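Caprin-2 (Danio rerio, PDB 4OUS) probably acts in canonical Wnt signalling through its C1q domain, a trimeric beta-sandwich module that carries bound calcium. Local coordinates at residues 7-13 / 26-32; 21-27 / 109-114; 58-62 / 115-119. The protein carries 1 engineered substitution. One frame throughout, in Å; residues are numbered along the deposited sequence.

Overall arrangement
From the N terminus, strand 7-12 is followed by a connection that first visits strand 107-114 as the short strand 23-24 (interaction 2) and then returns to pair with strand 7-12 (interaction 1), closing the earliest loop. Interactions 1 and 2 share Ala26 and Phe27 and cross along the chain, so residues 21-32 pass from one sheet of the sandwich to the other. Interaction 2 closes an 81-residue span. Residues 115-119 then meet the end of strand 51-60, closing 52 residues (interaction 3). Interaction 3 crosses interaction 2 but follows interaction 1 in series. Phe27, Ile25, Leu110 and Leu112 pack on Ile59 and Ile117, uniting the three contacts in the hydrophobic interior.

Interaction 1: residues 7-13 / 26-32; sequences AFSAART and AFDLLHT
Strand 7-12 pairs antiparallel with residues 29-30, beyond which the chain turns a corner at His31. Phe8 CA lies 3.2 Å from Thr32 O; its p rotamer sends the ring inward, onto Phe38 and Phe127. Ser9 N donates to Thr32 O (3.1 Å); Ser9 O accepts from His31 N (2.8 Å). Ser9 OG bonds to Ser128 and to Val99 N of the second subunit; a water sits 2.8 Å from Ser9 OG and 3.1 Å from His31 ND1. The small Ala10, in a non-hydrogen-bonded pair with Leu30 (CA to CA 4.4 Å), lets its CB touch Phe27 CB (3.6 Å). Ala11 N donates to Leu29 O (2.8 Å), Leu29 N to Ala11 O (3.0 Å). Arg12 NH1 reaches Ala26 O (2.9 Å), NE and NH2 the carbonyls of Ala14 and Asn15. Asp28 (chi1 p) receives Thr13 N on OD1 (2.9 Å) and Thr13 OG1 on OD2 (2.6 Å). Asp28 and Leu29 both oppose Ala11, a classic beta bulge starting strand 29-34, the within-chain edge of its C1q jelly-roll sheet.

Interaction 2: residues 21-27 / 109-114; sequences LDQPIAF and WLRLHR
Ile25, in its m,t rotamer, lies over residues 109-114 of strand 107-114, with CD1 3.8 Å from Leu110 CB and CG1 3.8 Å from Leu112 CB; a branched aliphatic chain suits this buried place. Phe27 extends the apolar patch, its CZ 3.8 Å from Leu110 CD1. In the antiparallel register, Gln23 and Leu112 form a hydrogen-bonded pair, Gln23 N to Leu112 O at 3.1 Å and Leu112 N to Gln23 O at 2.8 Å. Pro24, which has no N-H to offer, occupies the non-hydrogen-bonded position opposite Arg111, its CB 3.8 Å from Trp109 CE3. Ile25 N donates to Leu110 O (2.9 Å), and a water spans Ile25 O and Leu110 N, 2.8 Å from each. Asp22 and Gln23 both face Leu112 in a G1 bulge, Asp22 at phi/psi 59/58, a left-handed conformation that aspartate tolerates. Asp22 N donates to His113 O (3.1 Å). Asp22 OD1 accepts from His113 ND1 (2.7 Å) and forms a salt bridge over the Arg111 guanidinium face, 3.4 Å from NE, by charge alone; NE is hydrogen-bonded to Asn71. With His113 and Arg111 touching Trp122 of the third subunit, one carboxylate orients a histidine and balances an arginine beside a subunit interface.

Interaction 3: residues 58-62 / 115-119; sequences HILKL and GAIYG
Two backbone hydrogen bonds hold the end of strand 51-60 to the loop at 115-119: Tyr118 N to Leu60 O (2.8 Å) and Leu62 N to Ala116 O (2.9 Å). They flank a single Lys61-Ile117 bridge (CA to CA 4.5 Å), with CA-H...O contacts from Lys61 CA to Ala116 O (3.3 Å) and Ile117 CA to Leu60 O (3.5 Å). Gly115 suits its phi/psi of 101/-168, where a CB would jam against the preceding carbonyl O. Among apolar contacts, Ile59 CG2 meets Ile117 CG1 at 3.6 Å, Leu60 CD2 meets Tyr118 CD2 at 3.8 Å, and Leu62 CD1 fits beside CB of the small Ala116 (3.6 Å). Tyr118 turns its ring edge to Leu62 and packs against His91. Lys61 (chi1 p) folds back so that NZ reaches Leu62 O (3.0 Å) and Val66 O; a water accepts from Ala116 N (3.0 Å) and, weakly, from Lys61 NZ (3.3 Å). The side chain of Leu60, about 8 Å from a bound calcium ion, touches Tyr83 of the second subunit, at one end of the trimeric C1q jelly-roll.

Interaction 1: residues 7-13 / 26-32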
loop_
_atom_site.group_PDB
_atom_site.type_symbol
_atom_site.label_atom_id
_atom_site.label_comp_id
_atom_site.label_asym_id
_atom_site.label_seq_id
_atom_site.Cartn_x
_atom_site.Cartn_y
_atom_site.Cartn_z
ATOM N N ALA A 7 -16.494 -0.762 -5.975
ATOM C CA ALA A 7 -15.140 -1.215 -5.697
ATOM C C ALA A 7 -14.635 -2.024 -6.864
ATOM O O ALA A 7 -15.378 -2.813 -7.441
ATOM C CB ALA A 7 -15.094 -2.046 -4.420
ATOM N N PHE A 8 -13.367 -1.849 -7.212
ATOM C CA PHE A 8 -12.755 -2.689 -8.226
ATOM C C PHE A 8 -11.376 -3.113 -7.765
ATOM O O PHE A 8 -10.733 -2.432 -6.952
ATOM C CB PHE A 8 -12.667 -1.984 -9.590
ATOM C CG PHE A 8 -11.691 -0.848 -9.624
ATOM C CD1 PHE A 8 -10.383 -1.043 -10.037
ATOM C CD2 PHE A 8 -12.082 0.420 -9.239
ATOM C CE1 PHE A 8 -9.486 0.010 -10.046
ATOM C CE2 PHE A 8 -11.196 1.472 -9.257
ATOM C CZ PHE A 8 -9.895 1.265 -9.659
ATOM N N SER A 9 -10.917 -4.232 -8.307
ATOM C CA SER A 9 -9.579 -4.706 -8.023
ATOM C C SER A 9 -9.091 -5.414 -9.270
ATOM O O SER A 9 -9.627 -6.463 -9.644
ATOM C CB SER A 9 -9.585 -5.613 -6.801
ATOM O OG SER A 9 -8.276 -5.803 -6.311
ATOM N N ALA A 10 -8.108 -4.807 -9.930
ATOM C CA ALA A 10 -7.663 -5.227 -11.245
ATOM C C ALA A 10 -6.207 -5.661 -11.223
ATOM O O ALA A 10 -5.437 -5.258 -10.340
ATOM C CB ALA A 10 -7.860 -4.107 -12.247
ATOM N N ALA A 11 -5.831 -6.464 -12.211
ATOM C CA ALA A 11 -4.453 -6.899 -12.349
ATOM C C ALA A 11 -4.101 -7.018 -13.818
ATOM O O ALA A 11 -4.973 -7.237 -14.671
ATOM C CB ALA A 11 -4.222 -8.220 -11.644
ATOM N N ARG A 12 -2.815 -6.888 -14.113
ATOM C CA ARG A 12 -2.353 -7.063 -15.471
ATOM C C ARG A 12 -1.577 -8.360 -15.591
ATOM O O ARG A 12 -0.620 -8.598 -14.841
ATOM C CB ARG A 12 -1.506 -5.879 -15.910
ATOM C CG ARG A 12 -1.771 -5.526 -17.351
ATOM C CD ARG A 12 -0.718 -4.620 -17.888
ATOM N NE ARG A 12 -0.396 -4.971 -19.261
ATOM C CZ ARG A 12 -0.928 -4.391 -20.330
ATOM N NH1 ARG A 12 -1.826 -3.422 -20.186
ATOM N NH2 ARG A 12 -0.551 -4.776 -21.544
ATOM N N THR A 13 -1.993 -9.205 -16.531
ATOM C CA THR A 13 -1.414 -10.542 -16.623
ATOM C C THR A 13 -0.520 -10.728 -17.841
ATOM O O THR A 13 -0.021 -11.826 -18.080
ATOM C CB THR A 13 -2.502 -11.639 -16.632
ATOM O OG1 THR A 13 -3.286 -11.539 -17.825
ATOM C CG2 THR A 13 -3.400 -11.526 -15.412
ATOM N N ALA A 26 -3.913 -0.359 -19.353
ATOM C CA ALA A 26 -5.056 -1.262 -19.297
ATOM C C ALA A 26 -4.804 -2.373 -18.283
ATOM O O ALA A 26 -3.658 -2.773 -18.066
ATOM C CB ALA A 26 -5.327 -1.851 -20.676
ATOM N N PHE A 27 -5.865 -2.865 -17.650
ATOM C CA PHE A 27 -5.759 -4.003 -16.741
ATOM C C PHE A 27 -6.774 -5.045 -17.171
ATOM O O PHE A 27 -7.973 -4.795 -17.102
ATOM C CB PHE A 27 -6.007 -3.594 -15.286
ATOM C CG PHE A 27 -4.888 -2.793 -14.680
ATOM C CD1 PHE A 27 -4.800 -1.430 -14.896
ATOM C CD2 PHE A 27 -3.926 -3.408 -13.898
ATOM C CE1 PHE A 27 -3.774 -0.697 -14.348
ATOM C CE2 PHE A 27 -2.895 -2.685 -13.349
ATOM C CZ PHE A 27 -2.815 -1.324 -13.576
ATOM N N ASP A 28 -6.304 -6.205 -17.610
ATOM C CA ASP A 28 -7.172 -7.190 -18.249
ATOM C C ASP A 28 -8.001 -8.021 -17.277
ATOM O O ASP A 28 -9.072 -8.520 -17.646
ATOM C CB ASP A 28 -6.335 -8.128 -19.124
ATOM C CG ASP A 28 -5.250 -8.832 -18.337
ATOM O OD1 ASP A 28 -4.208 -8.197 -18.064
ATOM O OD2 ASP A 28 -5.437 -10.016 -17.979
ATOM N N LEU A 29 -7.508 -8.192 -16.056
ATOM C CA LEU A 29 -8.133 -9.101 -15.114
ATOM C C LEU A 29 -8.778 -8.336 -13.971
ATOM O O LEU A 29 -8.203 -7.367 -13.462
ATOM C CB LEU A 29 -7.092 -10.090 -14.587
ATOM C CG LEU A 29 -7.610 -11.191 -13.665
ATOM C CD1 LEU A 29 -6.831 -12.469 -13.908
ATOM C CD2 LEU A 29 -7.512 -10.786 -12.202
ATOM N N LEU A 30 -9.962 -8.784 -13.561
ATOM C CA LEU A 30 -10.649 -8.214 -12.411
ATOM C C LEU A 30 -11.015 -9.284 -11.393
ATOM O O LEU A 30 -11.561 -10.334 -11.752
ATOM C CB LEU A 30 -11.918 -7.478 -12.848
ATOM C CG LEU A 30 -11.722 -6.104 -13.482
ATOM C CD1 LEU A 30 -12.946 -5.700 -14.277
ATOM C CD2 LEU A 30 -11.438 -5.072 -12.401
ATOM N N HIS A 31 -10.725 -9.015 -10.124
ATOM C CA HIS A 31 -11.257 -9.827 -9.041
ATOM C C HIS A 31 -12.624 -9.330 -8.604
ATOM O O HIS A 31 -13.451 -10.118 -8.142
ATOM C CB HIS A 31 -10.313 -9.823 -7.844
ATOM C CG HIS A 31 -9.048 -10.582 -8.080
ATOM N ND1 HIS A 31 -7.803 -9.998 -7.998
ATOM C CD2 HIS A 31 -8.833 -11.881 -8.392
ATOM C CE1 HIS A 31 -6.875 -10.902 -8.252
ATOM N NE2 HIS A 31 -7.472 -12.055 -8.491
ATOM N N THR A 32 -12.842 -8.017 -8.677
ATOM C CA THR A 32 -14.123 -7.407 -8.323
ATOM C C THR A 32 -14.359 -6.179 -9.184
ATOM O O THR A 32 -13.413 -5.499 -9.581
ATOM C CB THR A 32 -14.197 -6.973 -6.833
ATOM O OG1 THR A 32 -13.050 -6.182 -6.499
ATOM C CG2 THR A 32 -14.285 -8.167 -5.894
HETATM O O HOH W 1 -6.511 -7.230 -7.960
HETATM O O HOH W 2 -2.253 -0.951 -21.676
#

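Interaction 2: residues 21-27 / 109-114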
loop_
_atom_site.group_PDB
_atom_site.type_symbol
_atom_site.label_atom_id
_atom_site.label_comp_id
_atom_site.label_asym_id
_atom_site.label_seq_id
_atom_site.Cartn_x
_atom_site.Cartn_y
_atom_site.Cartn_z
ATOM N N LEU A 21 6.073 7.021 -24.620
ATOM C CA LEU A 21 5.914 7.460 -23.241
ATOM C C LEU A 21 4.485 7.921 -22.969
ATOM O O LEU A 21 3.728 8.213 -23.896
ATOM C CB LEU A 21 6.900 8.585 -22.923
ATOM C CG LEU A 21 8.334 8.192 -22.547
ATOM C CD1 LEU A 21 9.070 7.467 -23.668
ATOM C CD2 LEU A 21 9.111 9.422 -22.114
ATOM N N ASP A 22 4.127 7.977 -21.689
ATOM C CA ASP A 22 2.861 8.569 -21.239
ATOM C C ASP A 22 1.623 7.897 -21.841
ATOM O O ASP A 22 0.785 8.538 -22.485
ATOM C CB ASP A 22 2.834 10.075 -21.517
ATOM C CG ASP A 22 3.641 10.862 -20.505
ATOM O OD1 ASP A 22 3.865 10.345 -19.392
ATOM O OD2 ASP A 22 4.024 12.012 -20.809
ATOM N N GLN A 23 1.505 6.598 -21.599
ATOM C CA GLN A 23 0.367 5.818 -22.069
ATOM C C GLN A 23 -0.502 5.337 -20.921
ATOM O O GLN A 23 0.009 4.954 -19.872
ATOM C CB GLN A 23 0.850 4.603 -22.860
ATOM C CG GLN A 23 1.652 4.967 -24.077
ATOM C CD GLN A 23 0.852 5.810 -25.042
ATOM O OE1 GLN A 23 -0.242 5.426 -25.461
ATOM N NE2 GLN A 23 1.379 6.978 -25.383
ATOM N N PRO A 24 -1.823 5.308 -21.120
ATOM C CA PRO A 24 -2.687 4.710 -20.098
ATOM C C PRO A 24 -2.430 3.206 -19.969
ATOM O O PRO A 24 -2.097 2.536 -20.955
ATOM C CB PRO A 24 -4.094 4.991 -20.626
ATOM C CG PRO A 24 -3.918 5.038 -22.106
ATOM C CD PRO A 24 -2.572 5.667 -22.337
ATOM N N ILE A 25 -2.596 2.687 -18.757
ATOM C CA ILE A 25 -2.352 1.278 -18.495
ATOM C C ILE A 25 -3.664 0.518 -18.391
ATOM O O ILE A 25 -4.443 0.726 -17.463
ATOM C CB ILE A 25 -1.546 1.075 -17.196
ATOM C CG1 ILE A 25 -0.218 1.833 -17.254
ATOM C CG2 ILE A 25 -1.311 -0.409 -16.938
ATOM C CD1 ILE A 25 0.385 2.103 -15.885
ATOM N N ALA A 26 -3.913 -0.359 -19.353
ATOM C CA ALA A 26 -5.056 -1.262 -19.297
ATOM C C ALA A 26 -4.804 -2.373 -18.283
ATOM O O ALA A 26 -3.658 -2.773 -18.066
ATOM C CB ALA A 26 -5.327 -1.851 -20.676
ATOM N N PHE A 27 -5.865 -2.865 -17.650
ATOM C CA PHE A 27 -5.759 -4.003 -16.741
ATOM C C PHE A 27 -6.774 -5.045 -17.171
ATOM O O PHE A 27 -7.973 -4.795 -17.102
ATOM C CB PHE A 27 -6.007 -3.594 -15.286
ATOM C CG PHE A 27 -4.888 -2.793 -14.680
ATOM C CD1 PHE A 27 -4.800 -1.430 -14.896
ATOM C CD2 PHE A 27 -3.926 -3.408 -13.898
ATOM C CE1 PHE A 27 -3.774 -0.697 -14.348
ATOM C CE2 PHE A 27 -2.895 -2.685 -13.349
ATOM C CZ PHE A 27 -2.815 -1.324 -13.576
ATOM N N TRP A 109 -7.207 6.790 -13.376
ATOM C CA TRP A 109 -6.490 5.820 -14.188
ATOM C C TRP A 109 -5.001 5.926 -13.905
ATOM O O TRP A 109 -4.548 6.909 -13.312
ATOM C CB TRP A 109 -6.783 6.037 -15.681
ATOM C CG TRP A 109 -6.580 7.448 -16.191
ATOM C CD1 TRP A 109 -7.389 8.530 -15.958
ATOM C CD2 TRP A 109 -5.520 7.911 -17.039
ATOM N NE1 TRP A 109 -6.893 9.633 -16.605
ATOM C CE2 TRP A 109 -5.747 9.281 -17.275
ATOM C CE3 TRP A 109 -4.404 7.299 -17.619
ATOM C CZ2 TRP A 109 -4.895 10.053 -18.064
ATOM C CZ3 TRP A 109 -3.563 8.064 -18.410
ATOM C CH2 TRP A 109 -3.812 9.428 -18.623
ATOM N N LEU A 110 -4.250 4.903 -14.296
ATOM C CA LEU A 110 -2.804 4.918 -14.148
ATOM C C LEU A 110 -2.132 5.169 -15.485
ATOM O O LEU A 110 -2.491 4.572 -16.507
ATOM C CB LEU A 110 -2.288 3.607 -13.566
ATOM C CG LEU A 110 -2.787 3.229 -12.173
ATOM C CD1 LEU A 110 -2.178 1.904 -11.750
ATOM C CD2 LEU A 110 -2.477 4.296 -11.151
ATOM N N ARG A 111 -1.147 6.056 -15.458
ATOM C CA ARG A 111 -0.339 6.385 -16.615
ATOM C C ARG A 111 1.061 5.802 -16.462
ATOM O O ARG A 111 1.720 5.998 -15.433
ATOM C CB ARG A 111 -0.249 7.901 -16.797
ATOM C CG ARG A 111 0.488 8.314 -18.056
ATOM C CD ARG A 111 0.396 9.801 -18.295
ATOM N NE ARG A 111 1.212 10.549 -17.351
ATOM C CZ ARG A 111 1.417 11.858 -17.440
ATOM N NH1 ARG A 111 0.854 12.550 -18.424
ATOM N NH2 ARG A 111 2.184 12.476 -16.554
ATOM N N LEU A 112 1.510 5.102 -17.502
ATOM C CA LEU A 112 2.885 4.666 -17.616
ATOM C C LEU A 112 3.674 5.819 -18.206
ATOM O O LEU A 112 3.621 6.061 -19.409
ATOM C CB LEU A 112 2.987 3.416 -18.491
ATOM C CG LEU A 112 4.390 2.858 -18.692
ATOM C CD1 LEU A 112 5.040 2.510 -17.367
ATOM C CD2 LEU A 112 4.347 1.643 -19.605
ATOM N N HIS A 113 4.335 6.588 -17.356
ATOM C CA HIS A 113 5.096 7.728 -17.835
ATOM C C HIS A 113 6.337 7.248 -18.591
ATOM O O HIS A 113 6.535 7.606 -19.752
ATOM C CB HIS A 113 5.469 8.642 -16.672
ATOM C CG HIS A 113 6.455 9.700 -17.042
ATOM N ND1 HIS A 113 6.198 10.652 -18.005
ATOM C CD2 HIS A 113 7.713 9.934 -16.602
ATOM C CE1 HIS A 113 7.257 11.436 -18.133
ATOM N NE2 HIS A 113 8.186 11.025 -17.289
ATOM N N ARG A 114 7.145 6.423 -17.928
ATOM C CA ARG A 114 8.322 5.787 -18.512
ATOM C C ARG A 114 8.453 4.389 -17.943
ATOM O O ARG A 114 7.961 4.111 -16.847
ATOM C CB ARG A 114 9.600 6.584 -18.223
ATOM C CG ARG A 114 9.675 7.950 -18.900
ATOM C CD ARG A 114 11.042 8.616 -18.698
ATOM N NE ARG A 114 12.102 7.765 -19.239
ATOM C CZ ARG A 114 13.295 7.569 -18.679
ATOM N NH1 ARG A 114 13.628 8.190 -17.555
ATOM N NH2 ARG A 114 14.148 6.731 -19.246
HETATM O O HOH W 3 -5.150 2.462 -15.332
#

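Interaction 3: residues 58-62 / 115-119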
loop_
_atom_site.group_PDB
_atom_site.type_symbol
_atom_site.label_atom_id
_atom_site.label_comp_id
_atom_site.label_asym_id
_atom_site.label_seq_id
_atom_site.Cartn_x
_atom_site.Cartn_y
_atom_site.Cartn_z
ATOM N N HIS A 58 0.101 -1.142 -7.197
ATOM C CA HIS A 58 1.406 -1.774 -7.064
ATOM C C HIS A 58 1.807 -2.248 -8.447
ATOM O O HIS A 58 1.132 -3.126 -8.991
ATOM C CB HIS A 58 1.358 -2.970 -6.109
ATOM C CG HIS A 58 1.186 -2.602 -4.671
ATOM N ND1 HIS A 58 -0.042 -2.379 -4.084
ATOM C CD2 HIS A 58 2.111 -2.430 -3.701
ATOM C CE1 HIS A 58 0.141 -2.080 -2.810
ATOM N NE2 HIS A 58 1.436 -2.109 -2.550
ATOM N N ILE A 59 2.872 -1.696 -9.023
ATOM C CA ILE A 59 3.240 -2.035 -10.392
ATOM C C ILE A 59 4.672 -2.567 -10.431
ATOM O O ILE A 59 5.600 -1.874 -10.027
ATOM C CB ILE A 59 3.104 -0.814 -11.326
ATOM C CG1 ILE A 59 1.701 -0.182 -11.234
ATOM C CG2 ILE A 59 3.448 -1.199 -12.751
ATOM C CD1 ILE A 59 0.568 -1.059 -11.704
ATOM N N LEU A 60 4.850 -3.796 -10.907
ATOM C CA LEU A 60 6.173 -4.399 -11.004
ATOM C C LEU A 60 6.784 -4.069 -12.360
ATOM O O LEU A 60 6.136 -4.273 -13.393
ATOM C CB LEU A 60 6.086 -5.916 -10.817
ATOM C CG LEU A 60 7.420 -6.643 -10.637
ATOM C CD1 LEU A 60 7.996 -6.364 -9.256
ATOM C CD2 LEU A 60 7.270 -8.141 -10.874
ATOM N N LYS A 61 8.016 -3.566 -12.370
ATOM C CA LYS A 61 8.675 -3.236 -13.633
ATOM C C LYS A 61 9.370 -4.433 -14.254
ATOM O O LYS A 61 9.749 -5.375 -13.554
ATOM C CB LYS A 61 9.693 -2.110 -13.441
ATOM C CG LYS A 61 10.973 -2.508 -12.711
ATOM C CD LYS A 61 11.866 -1.303 -12.379
ATOM C CE LYS A 61 12.335 -0.540 -13.613
ATOM N NZ LYS A 61 13.241 -1.351 -14.466
ATOM N N LEU A 62 9.540 -4.385 -15.572
ATOM C CA LEU A 62 10.427 -5.321 -16.249
ATOM C C LEU A 62 11.856 -5.099 -15.775
ATOM O O LEU A 62 12.256 -3.979 -15.425
ATOM C CB LEU A 62 10.360 -5.161 -17.769
ATOM C CG LEU A 62 9.019 -5.438 -18.448
ATOM C CD1 LEU A 62 9.187 -5.475 -19.960
ATOM C CD2 LEU A 62 8.429 -6.739 -17.952
ATOM N N GLY A 115 9.142 3.522 -18.677
ATOM C CA GLY A 115 9.411 2.177 -18.216
ATOM C C GLY A 115 8.484 1.164 -18.846
ATOM O O GLY A 115 7.777 1.454 -19.817
ATOM N N ALA A 116 8.505 -0.043 -18.297
ATOM C CA ALA A 116 7.721 -1.149 -18.819
ATOM C C ALA A 116 7.268 -2.016 -17.655
ATOM O O ALA A 116 7.972 -2.133 -16.648
ATOM C CB ALA A 116 8.526 -1.965 -19.823
ATOM N N ILE A 117 6.091 -2.616 -17.804
ATOM C CA ILE A 117 5.402 -3.314 -16.726
ATOM C C ILE A 117 5.389 -4.825 -16.913
ATOM O O ILE A 117 5.112 -5.316 -18.007
ATOM C CB ILE A 117 3.944 -2.812 -16.617
ATOM C CG1 ILE A 117 3.936 -1.306 -16.340
ATOM C CG2 ILE A 117 3.157 -3.597 -15.567
ATOM C CD1 ILE A 117 2.560 -0.676 -16.333
ATOM N N TYR A 118 5.660 -5.549 -15.830
ATOM C CA TYR A 118 5.577 -6.995 -15.806
ATOM C C TYR A 118 4.163 -7.489 -15.557
ATOM O O TYR A 118 3.530 -7.126 -14.555
ATOM C CB TYR A 118 6.499 -7.551 -14.719
ATOM C CG TYR A 118 6.583 -9.055 -14.733
ATOM C CD1 TYR A 118 7.437 -9.706 -15.611
ATOM C CD2 TYR A 118 5.795 -9.827 -13.888
ATOM C CE1 TYR A 118 7.512 -11.086 -15.642
ATOM C CE2 TYR A 118 5.864 -11.206 -13.912
ATOM C CZ TYR A 118 6.723 -11.829 -14.787
ATOM O OH TYR A 118 6.798 -13.204 -14.811
ATOM N N GLY A 119 3.675 -8.333 -16.455
ATOM C CA GLY A 119 2.399 -8.995 -16.270
ATOM C C GLY A 119 2.540 -10.498 -16.346
ATOM O O GLY A 119 3.213 -11.025 -17.236
HETATM O O HOH W 4 11.001 -0.459 -16.694
#